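Local coordinates for hypothetical protein SSO2532 (Sulfolobus solfataricus, PDB 1VPH), which is of unknown function but belongs to the YjbQ-like UPF0047 family, assembles as a trimer and holds a potassium ion, at residues 28-34 and 127-133; 46-52 and 143-149; 53-59 and 137-143. One frame throughout, in Å; residues are numbered along the deposited sequence.

Contacts 2 and 3 lie on the same pair of antiparallel strands, 49-55 and 137-148, and share T143, whereas contact 1 joins strands 29-32 and 127-132 of a separate three-stranded sheet. Contact 1 is buried and near the centre of the chain, with apolar side chains along most of its length and a polar knot where a helix begins. Contact 2, its centre about 15 Å from that of the chain, is sheet that ends in a beta bulge at the C-terminal carboxylate and packs on the other two subunits. Contact 3 is partly buried; there the strands part and polar side chains surround a phosphate. A salt bridge between E132 and R140 connects contacts 1 and 3.

Contact 1 of 3, residues 28-34 and 127-133; sequences FELVDIT and NIFLVEL
T34 OG1 is gripped twice: it accepts the backbone N-H of I128 (OG1 to N 2.7 Å) and gives its own proton to D32 OD1. That carboxylate oxygen also takes the N-H of T34 (N to OD1 2.9 Å), closing an Asx turn. Through its syn lone pair D32 OD2 receives ND2 of N127 at 2.9 Å, nearly in the amide plane, although carboxylate and amide planes stand 81° apart; H67 is a further partner of OD2. With CG anti to the backbone N (chi1 -161°), the D32 carboxylate reaches both N127 and the CE1 corner of the F129 ring. I33 N then bonds almost straight to I128 O (2.8 Å), while the pairs E29-E132 and V31-L130 exchange backbone bonds in both directions. L30 CD2 lies beside V131 CG2 (3.7 Å), on the side covered by M72 of helix 69-83. The I33 and I128 side chains cross at about a right angle, I33 CG1 3.7 Å from I128 CG2. At the other end F28 CD2 meets L133 CD2 at 3.5 Å, and L133 O sits over the phenyl face. Edge strand 29-32 thus pairs with the middle strand of a three-stranded antiparallel sheet and runs, through an Asx turn and the N-cap I33, into helix 34-44.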
loop_
_atom_site.group_PDB
_atom_site.type_symbol
_atom_site.label_atom_id
_atom_site.label_comp_id
_atom_site.label_asym_id
_atom_site.label_seq_id
_atom_site.Cartn_x
_atom_site.Cartn_y
_atom_site.Cartn_z
ATOM N N PHE C 28 15.766 13.972 5.387
ATOM C CA PHE C 28 15.003 12.797 5.797
ATOM C C PHE C 28 14.332 13.048 7.165
ATOM O O PHE C 28 14.992 13.423 8.140
ATOM C CB PHE C 28 15.891 11.569 5.958
ATOM C CG PHE C 28 16.415 11.005 4.659
ATOM C CD1 PHE C 28 17.571 11.510 4.093
ATOM C CD2 PHE C 28 15.769 9.987 4.017
ATOM C CE1 PHE C 28 18.061 10.998 2.906
ATOM C CE2 PHE C 28 16.260 9.473 2.823
ATOM C CZ PHE C 28 17.399 9.973 2.284
ATOM N N GLU C 29 13.031 12.839 7.242
ATOM C CA GLU C 29 12.312 13.136 8.458
ATOM C C GLU C 29 11.028 12.317 8.514
ATOM O O GLU C 29 10.416 12.038 7.475
ATOM C CB GLU C 29 12.008 14.616 8.451
ATOM C CG GLU C 29 11.529 15.192 9.744
ATOM C CD GLU C 29 11.304 16.708 9.617
ATOM O OE1 GLU C 29 12.310 17.426 9.554
ATOM O OE2 GLU C 29 10.143 17.190 9.559
ATOM N N LEU C 30 10.676 11.865 9.714
ATOM C CA LEU C 30 9.356 11.263 9.951
ATOM C C LEU C 30 8.590 12.232 10.809
ATOM O O LEU C 30 9.124 12.701 11.819
ATOM C CB LEU C 30 9.505 9.957 10.727
ATOM C CG LEU C 30 9.953 8.699 10.018
ATOM C CD1 LEU C 30 10.074 7.581 11.060
ATOM C CD2 LEU C 30 8.988 8.308 8.932
ATOM N N VAL C 31 7.357 12.545 10.423
ATOM C CA VAL C 31 6.519 13.458 11.220
ATOM C C VAL C 31 5.243 12.748 11.603
ATOM O O VAL C 31 4.498 12.301 10.730
ATOM C CB VAL C 31 6.231 14.746 10.434
ATOM C CG1 VAL C 31 5.353 15.653 11.254
ATOM C CG2 VAL C 31 7.603 15.438 10.116
ATOM N N ASP C 32 5.021 12.604 12.919
ATOM C CA ASP C 32 3.833 11.896 13.441
ATOM C C ASP C 32 2.579 12.753 13.250
ATOM O O ASP C 32 2.540 13.892 13.722
ATOM C CB ASP C 32 4.003 11.566 14.946
ATOM C CG ASP C 32 3.077 10.480 15.413
ATOM O OD1 ASP C 32 1.863 10.520 15.030
ATOM O OD2 ASP C 32 3.560 9.554 16.147
ATOM N N ILE C 33 1.590 12.232 12.540
ATOM C CA ILE C 33 0.354 12.943 12.248
ATOM C C ILE C 33 -0.853 12.228 12.792
ATOM O O ILE C 33 -1.995 12.587 12.492
ATOM C CB ILE C 33 0.196 13.225 10.748
ATOM C CG1 ILE C 33 0.109 11.912 9.950
ATOM C CG2 ILE C 33 1.324 14.084 10.302
ATOM C CD1 ILE C 33 -0.345 12.118 8.496
ATOM N N THR C 34 -0.608 11.226 13.630
ATOM C CA THR C 34 -1.676 10.362 14.133
ATOM C C THR C 34 -2.829 11.132 14.798
ATOM O O THR C 34 -3.998 10.911 14.462
ATOM C CB THR C 34 -1.166 9.272 15.163
ATOM O OG1 THR C 34 0.020 8.627 14.684
ATOM C CG2 THR C 34 -2.263 8.260 15.401
ATOM N N ASN C 127 1.347 4.186 14.719
ATOM C CA ASN C 127 1.136 5.622 14.541
ATOM C C ASN C 127 1.323 5.920 13.064
ATOM O O ASN C 127 1.996 5.160 12.340
ATOM C CB ASN C 127 2.134 6.401 15.403
ATOM C CG ASN C 127 1.726 6.438 16.884
ATOM O OD1 ASN C 127 1.186 5.472 17.447
ATOM N ND2 ASN C 127 1.926 7.576 17.490
ATOM N N ILE C 128 0.762 7.044 12.633
ATOM C CA ILE C 128 0.776 7.423 11.224
ATOM C C ILE C 128 1.824 8.504 10.994
ATOM O O ILE C 128 1.838 9.536 11.703
ATOM C CB ILE C 128 -0.557 7.969 10.807
ATOM C CG1 ILE C 128 -1.672 6.950 11.091
ATOM C CG2 ILE C 128 -0.514 8.305 9.339
ATOM C CD1 ILE C 128 -3.039 7.386 10.697
ATOM N N PHE C 129 2.695 8.289 10.001
ATOM C CA PHE C 129 3.789 9.228 9.718
ATOM C C PHE C 129 3.830 9.702 8.287
ATOM O O PHE C 129 3.701 8.932 7.322
ATOM C CB PHE C 129 5.142 8.604 10.011
ATOM C CG PHE C 129 5.373 8.220 11.456
ATOM C CD1 PHE C 129 5.897 9.129 12.358
ATOM C CD2 PHE C 129 5.131 6.940 11.859
ATOM C CE1 PHE C 129 6.149 8.751 13.662
ATOM C CE2 PHE C 129 5.344 6.560 13.158
ATOM C CZ PHE C 129 5.838 7.439 14.053
ATOM N N LEU C 130 4.076 10.975 8.142
ATOM C CA LEU C 130 4.572 11.534 6.899
ATOM C C LEU C 130 6.043 11.222 6.803
ATOM O O LEU C 130 6.828 11.490 7.768
ATOM C CB LEU C 130 4.381 13.056 6.894
ATOM C CG LEU C 130 5.108 13.631 5.670
ATOM C CD1 LEU C 130 4.322 13.243 4.427
ATOM C CD2 LEU C 130 5.273 15.129 5.763
ATOM N N VAL C 131 6.447 10.631 5.684
ATOM C CA VAL C 131 7.866 10.324 5.469
ATOM C C VAL C 131 8.387 11.365 4.482
ATOM O O VAL C 131 7.911 11.440 3.350
ATOM C CB VAL C 131 8.116 8.873 4.887
ATOM C CG1 VAL C 131 9.643 8.574 4.883
ATOM C CG2 VAL C 131 7.368 7.803 5.605
ATOM N N GLU C 132 9.311 12.214 4.938
ATOM C CA GLU C 132 9.967 13.177 4.085
ATOM C C GLU C 132 11.280 12.605 3.649
ATOM O O GLU C 132 12.045 12.104 4.503
ATOM C CB GLU C 132 10.271 14.481 4.849
ATOM C CG GLU C 132 11.189 15.418 4.098
ATOM C CD GLU C 132 10.487 15.966 2.859
ATOM O OE1 GLU C 132 9.784 16.969 3.029
ATOM O OE2 GLU C 132 10.611 15.381 1.753
ATOM N N LEU C 133 11.523 12.616 2.345
ATOM C CA LEU C 133 12.794 12.111 1.787
ATOM C C LEU C 133 13.577 13.130 1.008
ATOM O O LEU C 133 14.720 12.835 0.604
ATOM C CB LEU C 133 12.583 10.866 0.882
ATOM C CG LEU C 133 11.952 9.611 1.498
ATOM C CD1 LEU C 133 12.031 8.405 0.566
ATOM C CD2 LEU C 133 12.593 9.271 2.862
#

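Contact 2 of 3, residues 46-52 and 143-149; sequences IKNGICL and TVEILGE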
loop_
_atom_site.group_PDB
_atom_site.type_symbol
_atom_site.label_atom_id
_atom_site.label_comp_id
_atom_site.label_asym_id
_atom_site.label_seq_id
_atom_site.Cartn_x
_atom_site.Cartn_y
_atom_site.Cartn_z
ATOM N N ILE C 46 -18.484 10.396 10.713
ATOM C CA ILE C 46 -18.684 9.080 10.096
ATOM C C ILE C 46 -18.309 8.052 11.176
ATOM O O ILE C 46 -17.305 8.235 11.875
ATOM C CB ILE C 46 -17.861 8.961 8.763
ATOM C CG1 ILE C 46 -18.441 9.905 7.698
ATOM C CG2 ILE C 46 -17.883 7.528 8.206
ATOM C CD1 ILE C 46 -17.632 10.063 6.462
ATOM N N LYS C 47 -19.121 7.017 11.332
ATOM C CA LYS C 47 -18.888 5.981 12.354
ATOM C C LYS C 47 -18.187 4.754 11.794
ATOM O O LYS C 47 -17.413 4.125 12.484
ATOM C CB LYS C 47 -20.204 5.579 13.031
ATOM C CG LYS C 47 -20.952 6.752 13.631
ATOM C CD LYS C 47 -20.164 7.557 14.668
ATOM C CE LYS C 47 -21.039 8.683 15.301
ATOM N NZ LYS C 47 -20.231 9.481 16.223
ATOM N N ASN C 48 -18.553 4.359 10.578
ATOM C CA ASN C 48 -18.083 3.102 10.005
ATOM C C ASN C 48 -17.698 3.328 8.571
ATOM O O ASN C 48 -18.503 3.762 7.764
ATOM C CB ASN C 48 -19.198 2.075 10.091
ATOM C CG ASN C 48 -19.616 1.838 11.488
ATOM O OD1 ASN C 48 -18.750 1.622 12.355
ATOM N ND2 ASN C 48 -20.941 1.951 11.764
ATOM N N GLY C 49 -16.424 3.083 8.252
ATOM C CA GLY C 49 -15.961 3.337 6.917
ATOM C C GLY C 49 -14.466 3.153 6.836
ATOM O O GLY C 49 -13.902 2.273 7.520
ATOM N N ILE C 50 -13.843 3.975 6.012
ATOM C CA ILE C 50 -12.419 3.925 5.830
ATOM C C ILE C 50 -11.832 5.319 5.936
ATOM O O ILE C 50 -12.524 6.326 5.759
ATOM C CB ILE C 50 -11.996 3.274 4.487
ATOM C CG1 ILE C 50 -12.611 4.000 3.299
ATOM C CG2 ILE C 50 -12.428 1.797 4.449
ATOM C CD1 ILE C 50 -11.954 3.678 1.982
ATOM N N CYS C 51 -10.545 5.370 6.268
ATOM C CA CYS C 51 -9.839 6.629 6.313
ATOM C C CYS C 51 -8.609 6.444 5.396
ATOM O O CYS C 51 -7.746 5.574 5.667
ATOM C CB CYS C 51 -9.442 6.970 7.718
ATOM S SG CYS C 51 -8.338 8.390 7.841
ATOM N N LEU C 52 -8.584 7.227 4.320
ATOM C CA LEU C 52 -7.482 7.348 3.404
ATOM C C LEU C 52 -6.596 8.524 3.801
ATOM O O LEU C 52 -7.056 9.646 3.912
ATOM C CB LEU C 52 -8.012 7.596 1.972
ATOM C CG LEU C 52 -6.992 7.834 0.852
ATOM C CD1 LEU C 52 -6.068 6.598 0.622
ATOM C CD2 LEU C 52 -7.630 8.234 -0.492
ATOM N N THR C 143 -3.687 14.766 2.371
ATOM C CA THR C 143 -5.139 14.703 2.316
ATOM C C THR C 143 -5.613 13.623 3.228
ATOM O O THR C 143 -5.070 12.507 3.209
ATOM C CB THR C 143 -5.582 14.337 0.880
ATOM O OG1 THR C 143 -5.107 15.380 0.020
ATOM C CG2 THR C 143 -7.089 14.214 0.766
ATOM N N VAL C 144 -6.665 13.924 3.990
ATOM C CA VAL C 144 -7.294 12.930 4.825
ATOM C C VAL C 144 -8.715 12.830 4.337
ATOM O O VAL C 144 -9.433 13.785 4.395
ATOM C CB VAL C 144 -7.253 13.306 6.304
ATOM C CG1 VAL C 144 -7.913 12.260 7.188
ATOM C CG2 VAL C 144 -5.777 13.569 6.774
ATOM N N GLU C 145 -9.109 11.646 3.902
ATOM C CA GLU C 145 -10.478 11.441 3.428
ATOM C C GLU C 145 -11.151 10.341 4.238
ATOM O O GLU C 145 -10.612 9.244 4.362
ATOM C CB GLU C 145 -10.419 11.078 1.967
ATOM C CG GLU C 145 -11.777 11.014 1.292
ATOM C CD GLU C 145 -11.701 10.546 -0.169
ATOM O OE1 GLU C 145 -10.581 10.390 -0.729
ATOM O OE2 GLU C 145 -12.778 10.367 -0.788
ATOM N N ILE C 146 -12.325 10.629 4.789
ATOM C CA ILE C 146 -13.118 9.618 5.468
ATOM C C ILE C 146 -14.324 9.313 4.575
ATOM O O ILE C 146 -14.957 10.201 4.049
ATOM C CB ILE C 146 -13.569 10.036 6.894
ATOM C CG1 ILE C 146 -12.328 10.389 7.760
ATOM C CG2 ILE C 146 -14.212 8.868 7.569
ATOM C CD1 ILE C 146 -11.957 11.793 7.715
ATOM N N LEU C 147 -14.603 8.034 4.396
ATOM C CA LEU C 147 -15.711 7.611 3.526
ATOM C C LEU C 147 -16.473 6.508 4.242
ATOM O O LEU C 147 -15.845 5.597 4.755
ATOM C CB LEU C 147 -15.111 7.178 2.196
ATOM C CG LEU C 147 -15.934 6.943 0.923
ATOM C CD1 LEU C 147 -15.223 7.465 -0.279
ATOM C CD2 LEU C 147 -16.210 5.447 0.729
ATOM N N GLY C 148 -17.803 6.615 4.347
ATOM C CA GLY C 148 -18.597 5.640 5.084
ATOM C C GLY C 148 -19.941 6.177 5.525
ATOM O O GLY C 148 -20.477 7.075 4.880
ATOM N N GLU C 149 -20.465 5.628 6.621
ATOM C CA GLU C 149 -21.794 6.006 7.205
ATOM C C GLU C 149 -21.537 6.550 8.624
ATOM O O GLU C 149 -20.735 5.983 9.382
ATOM C CB GLU C 149 -22.754 4.757 7.274
ATOM C CG GLU C 149 -22.371 3.710 8.406
ATOM C CD GLU C 149 -23.145 2.347 8.413
ATOM O OE1 GLU C 149 -24.038 2.181 7.537
ATOM O OE2 GLU C 149 -22.853 1.466 9.319
ATOM O OXT GLU C 149 -22.120 7.535 9.109
#
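Strands 49-52 and 143-148 run antiparallel, their axes 4.6 Å apart at closest approach, with I50-L147 and L52-E145 as hydrogen-bonded pairs, each closed by two backbone bonds. G49 and G148 form a non-hydrogen-bonded pair with CA atoms just 4.0 Å apart, so close that a side chain on either glycine would run into the backbone opposite. Past them the register slips: K47 N (2.7 Å) and N48 N (3.0 Å) both donate to E149 O of the C-terminal carboxylate, and E149 N returns a bond to N48 O. N48 ND2 donates to the anti lone pair of E149 OE2 (3.1 Å), which lies 20° out of the amide plane, while N48 OD1 takes E117 N. An extended chain beyond CG brings the E149 carboxylate to this amide, after a first torsion (chi1 73°) that tucks CG between the backbone N and the carbonyl carbon. With an alanine here the terminal oxygen would remain for the bulge, but N48 ND2 would probably be left without its carboxylate mate. On one face the I46 and I146 side chains slide past each other in opposite directions, CD1 of I46 3.8 Å from CG2 of I146, and C51 SG lies against V144 CG1 at 3.9 Å, beneath helix 34-44. The other face carries I50 and L147 side by side, and there L147 packs on L147 of the second and third subunits. The arrangement is a central antiparallel strand pair, with a classic beta bulge, K47 and N48 opposite E149, just ahead of strand 49-55, and one face turned to the trimer interface.

Contact 3 of 3, residues 53-59 and 137-143; sequences IFVAHST and RSERHIT. With PO4 (phosphate ion), chain L.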
loop_
_atom_site.group_PDB
_atom_site.type_symbol
_atom_site.label_atom_id
_atom_site.label_comp_id
_atom_site.label_asym_id
_atom_site.label_seq_id
_atom_site.Cartn_x
_atom_site.Cartn_y
_atom_site.Cartn_z
ATOM N N ILE C 53 -5.304 8.257 3.984
ATOM C CA ILE C 53 -4.318 9.281 4.272
ATOM C C ILE C 53 -3.321 9.265 3.120
ATOM O O ILE C 53 -2.633 8.250 2.914
ATOM C CB ILE C 53 -3.566 8.935 5.584
ATOM C CG1 ILE C 53 -4.550 8.752 6.739
ATOM C CG2 ILE C 53 -2.520 9.997 5.898
ATOM C CD1 ILE C 53 -4.717 7.326 7.176
ATOM N N PHE C 54 -3.251 10.360 2.381
ATOM C CA PHE C 54 -2.661 10.405 1.019
ATOM C C PHE C 54 -1.817 11.664 0.841
ATOM O O PHE C 54 -2.243 12.750 1.229
ATOM C CB PHE C 54 -3.774 10.324 -0.020
ATOM C CG PHE C 54 -3.314 10.475 -1.454
ATOM C CD1 PHE C 54 -2.926 9.372 -2.224
ATOM C CD2 PHE C 54 -3.257 11.728 -2.049
ATOM C CE1 PHE C 54 -2.492 9.558 -3.532
ATOM C CE2 PHE C 54 -2.805 11.888 -3.378
ATOM C CZ PHE C 54 -2.451 10.798 -4.103
ATOM N N VAL C 55 -0.611 11.489 0.294
ATOM C CA VAL C 55 0.222 12.640 -0.112
ATOM C C VAL C 55 0.297 12.699 -1.625
ATOM O O VAL C 55 0.622 11.733 -2.338
ATOM C CB VAL C 55 1.621 12.641 0.477
ATOM C CG1 VAL C 55 1.561 12.677 1.954
ATOM C CG2 VAL C 55 2.370 11.455 0.068
ATOM N N ALA C 56 0.024 13.871 -2.128
ATOM C CA ALA C 56 0.119 14.142 -3.560
ATOM C C ALA C 56 1.531 14.617 -3.935
ATOM O O ALA C 56 1.698 15.720 -4.488
ATOM C CB ALA C 56 -0.883 15.207 -3.955
ATOM N N HIS C 57 2.534 13.868 -3.529
ATOM C CA HIS C 57 3.919 14.278 -3.617
ATOM C C HIS C 57 4.644 13.040 -4.084
ATOM O O HIS C 57 4.261 11.935 -3.723
ATOM C CB HIS C 57 4.454 14.654 -2.225
ATOM C CG HIS C 57 3.848 15.874 -1.612
ATOM N ND1 HIS C 57 4.035 17.133 -2.128
ATOM C CD2 HIS C 57 3.121 16.034 -0.477
ATOM C CE1 HIS C 57 3.429 18.017 -1.354
ATOM N NE2 HIS C 57 2.877 17.377 -0.338
ATOM N N SER C 58 5.678 13.200 -4.899
ATOM C CA SER C 58 6.404 12.051 -5.391
ATOM C C SER C 58 7.719 11.802 -4.621
ATOM O O SER C 58 8.409 10.794 -4.906
ATOM C CB SER C 58 6.660 12.268 -6.876
ATOM O OG SER C 58 7.613 13.317 -7.033
ATOM N N THR C 59 8.044 12.642 -3.637
ATOM C CA THR C 59 9.273 12.476 -2.848
ATOM C C THR C 59 8.989 12.436 -1.335
ATOM O O THR C 59 9.873 12.602 -0.493
ATOM C CB THR C 59 10.268 13.591 -3.206
ATOM O OG1 THR C 59 9.733 14.845 -2.842
ATOM C CG2 THR C 59 10.587 13.544 -4.684
ATOM N N ARG C 137 11.093 21.037 3.081
ATOM C CA ARG C 137 10.025 21.506 2.205
ATOM C C ARG C 137 9.130 22.335 3.084
ATOM O O ARG C 137 8.850 21.904 4.206
ATOM C CB ARG C 137 9.203 20.329 1.691
ATOM C CG ARG C 137 9.923 19.390 0.717
ATOM C CD ARG C 137 10.536 20.075 -0.438
ATOM N NE ARG C 137 10.918 19.108 -1.455
ATOM C CZ ARG C 137 10.131 18.713 -2.453
ATOM N NH1 ARG C 137 8.913 19.209 -2.611
ATOM N NH2 ARG C 137 10.570 17.811 -3.307
ATOM N N SER C 138 8.677 23.484 2.566
ATOM C CA SER C 138 7.825 24.406 3.321
ATOM C C SER C 138 6.400 23.899 3.468
ATOM O O SER C 138 5.765 24.167 4.475
ATOM C CB SER C 138 7.825 25.815 2.689
ATOM N N GLU C 139 5.897 23.183 2.467
ATOM C CA GLU C 139 4.513 22.721 2.495
ATOM C C GLU C 139 4.381 21.318 1.907
ATOM O O GLU C 139 4.332 21.112 0.687
ATOM C CB GLU C 139 3.556 23.726 1.806
ATOM C CG GLU C 139 2.074 23.292 1.780
ATOM C CD GLU C 139 1.119 24.272 1.085
ATOM O OE1 GLU C 139 1.532 25.349 0.586
ATOM O OE2 GLU C 139 -0.084 23.938 1.064
ATOM N N ARG C 140 4.340 20.356 2.804
ATOM C CA ARG C 140 3.867 19.007 2.446
ATOM C C ARG C 140 2.400 18.942 2.790
ATOM O O ARG C 140 2.019 19.304 3.912
ATOM C CB ARG C 140 4.611 17.944 3.219
ATOM C CG ARG C 140 6.078 17.821 2.872
ATOM C CD ARG C 140 6.262 17.612 1.389
ATOM N NE ARG C 140 7.534 16.944 1.084
ATOM C CZ ARG C 140 7.895 16.573 -0.132
ATOM N NH1 ARG C 140 7.085 16.803 -1.141
ATOM N NH2 ARG C 140 9.079 15.936 -0.320
ATOM N N HIS C 141 1.595 18.552 1.809
ATOM C CA HIS C 141 0.158 18.496 1.938
ATOM C C HIS C 141 -0.266 17.023 2.025
ATOM O O HIS C 141 -0.018 16.227 1.132
ATOM C CB HIS C 141 -0.498 19.151 0.766
ATOM C CG HIS C 141 -1.994 19.090 0.809
ATOM N ND1 HIS C 141 -2.769 19.249 -0.316
ATOM C CD2 HIS C 141 -2.852 18.854 1.827
ATOM C CE1 HIS C 141 -4.044 19.115 0.007
ATOM N NE2 HIS C 141 -4.122 18.872 1.299
ATOM N N ILE C 142 -0.921 16.689 3.131
ATOM C CA ILE C 142 -1.525 15.382 3.319
ATOM C C ILE C 142 -3.059 15.533 3.246
ATOM O O ILE C 142 -3.646 16.349 3.965
ATOM C CB ILE C 142 -1.192 14.811 4.706
ATOM C CG1 ILE C 142 0.337 14.688 4.926
ATOM C CG2 ILE C 142 -1.812 13.421 4.901
ATOM C CD1 ILE C 142 0.821 15.267 6.221
ATOM N N THR C 143 -3.687 14.766 2.371
ATOM C CA THR C 143 -5.139 14.703 2.316
ATOM C C THR C 143 -5.613 13.623 3.228
ATOM O O THR C 143 -5.070 12.507 3.209
ATOM C CB THR C 143 -5.582 14.337 0.880
ATOM O OG1 THR C 143 -5.107 15.380 0.020
ATOM C CG2 THR C 143 -7.089 14.214 0.766
HETATM P P PO4 L . 6.992 16.427 -4.931
HETATM O O1 PO4 L . 8.142 17.320 -5.165
HETATM O O2 PO4 L . 6.586 15.692 -6.209
HETATM O O3 PO4 L . 5.752 17.221 -4.582
HETATM O O4 PO4 L . 7.188 15.562 -3.711
HETATM O O HOH W 1 -2.497 15.712 -0.825
#
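A phosphate site forms where strands 49-55 and 137-148 part, lined by H57 from the loop after strand 49-55 and by R140 from strand 137-148. R140 CD rests over the face of the H57 ring as a CH-pi contact, 3.9 Å from its centroid and 11° off the normal. The imidazole is fixed at two points near its plane: NE2 accepts H141 N at 2.8 Å, and ND1 donates to phosphate O3 at 3.0 Å. Together these two bonds fix the ring's rotation.

Phosphate O4 is the most crowded oxygen, taking R140 NH1 (2.9 Å), T59 OG1 and T59 N, with a weak bond from S58 N. T59 OG1 accepts R140 NH2 at 2.8 Å, close to the guanidinium plane, and passes its own proton to O4. Its chi1 of 64° sets OG1 between backbone N and carbonyl carbon, where it can serve both. S58 grips O2 with its backbone N and with OG (2.7 Å), and R137 offers NH1 and NH2 to O1. The R137 guanidinium lies with one face over R140 NH2, two arginines gathered round one anion. E132 bonds R140 and D134 bonds R137 in a second shell that probably keeps both side chains in place.

Toward the sheet, F54 and T143 exchange backbone bonds, and I142 CG2 sits beside I53 CG2 at 3.6 Å. Between them and the phosphate, A56 centres an inverse gamma turn, and a water links H141 O to T143 OG1. The phosphate probably comes from the crystallisation liquor, yet this pocket of histidine, serine, threonine and two arginines, with a bound potassium ion about 5 Å from the T59 side chain, is consistent with an anion-binding site at the strand ends.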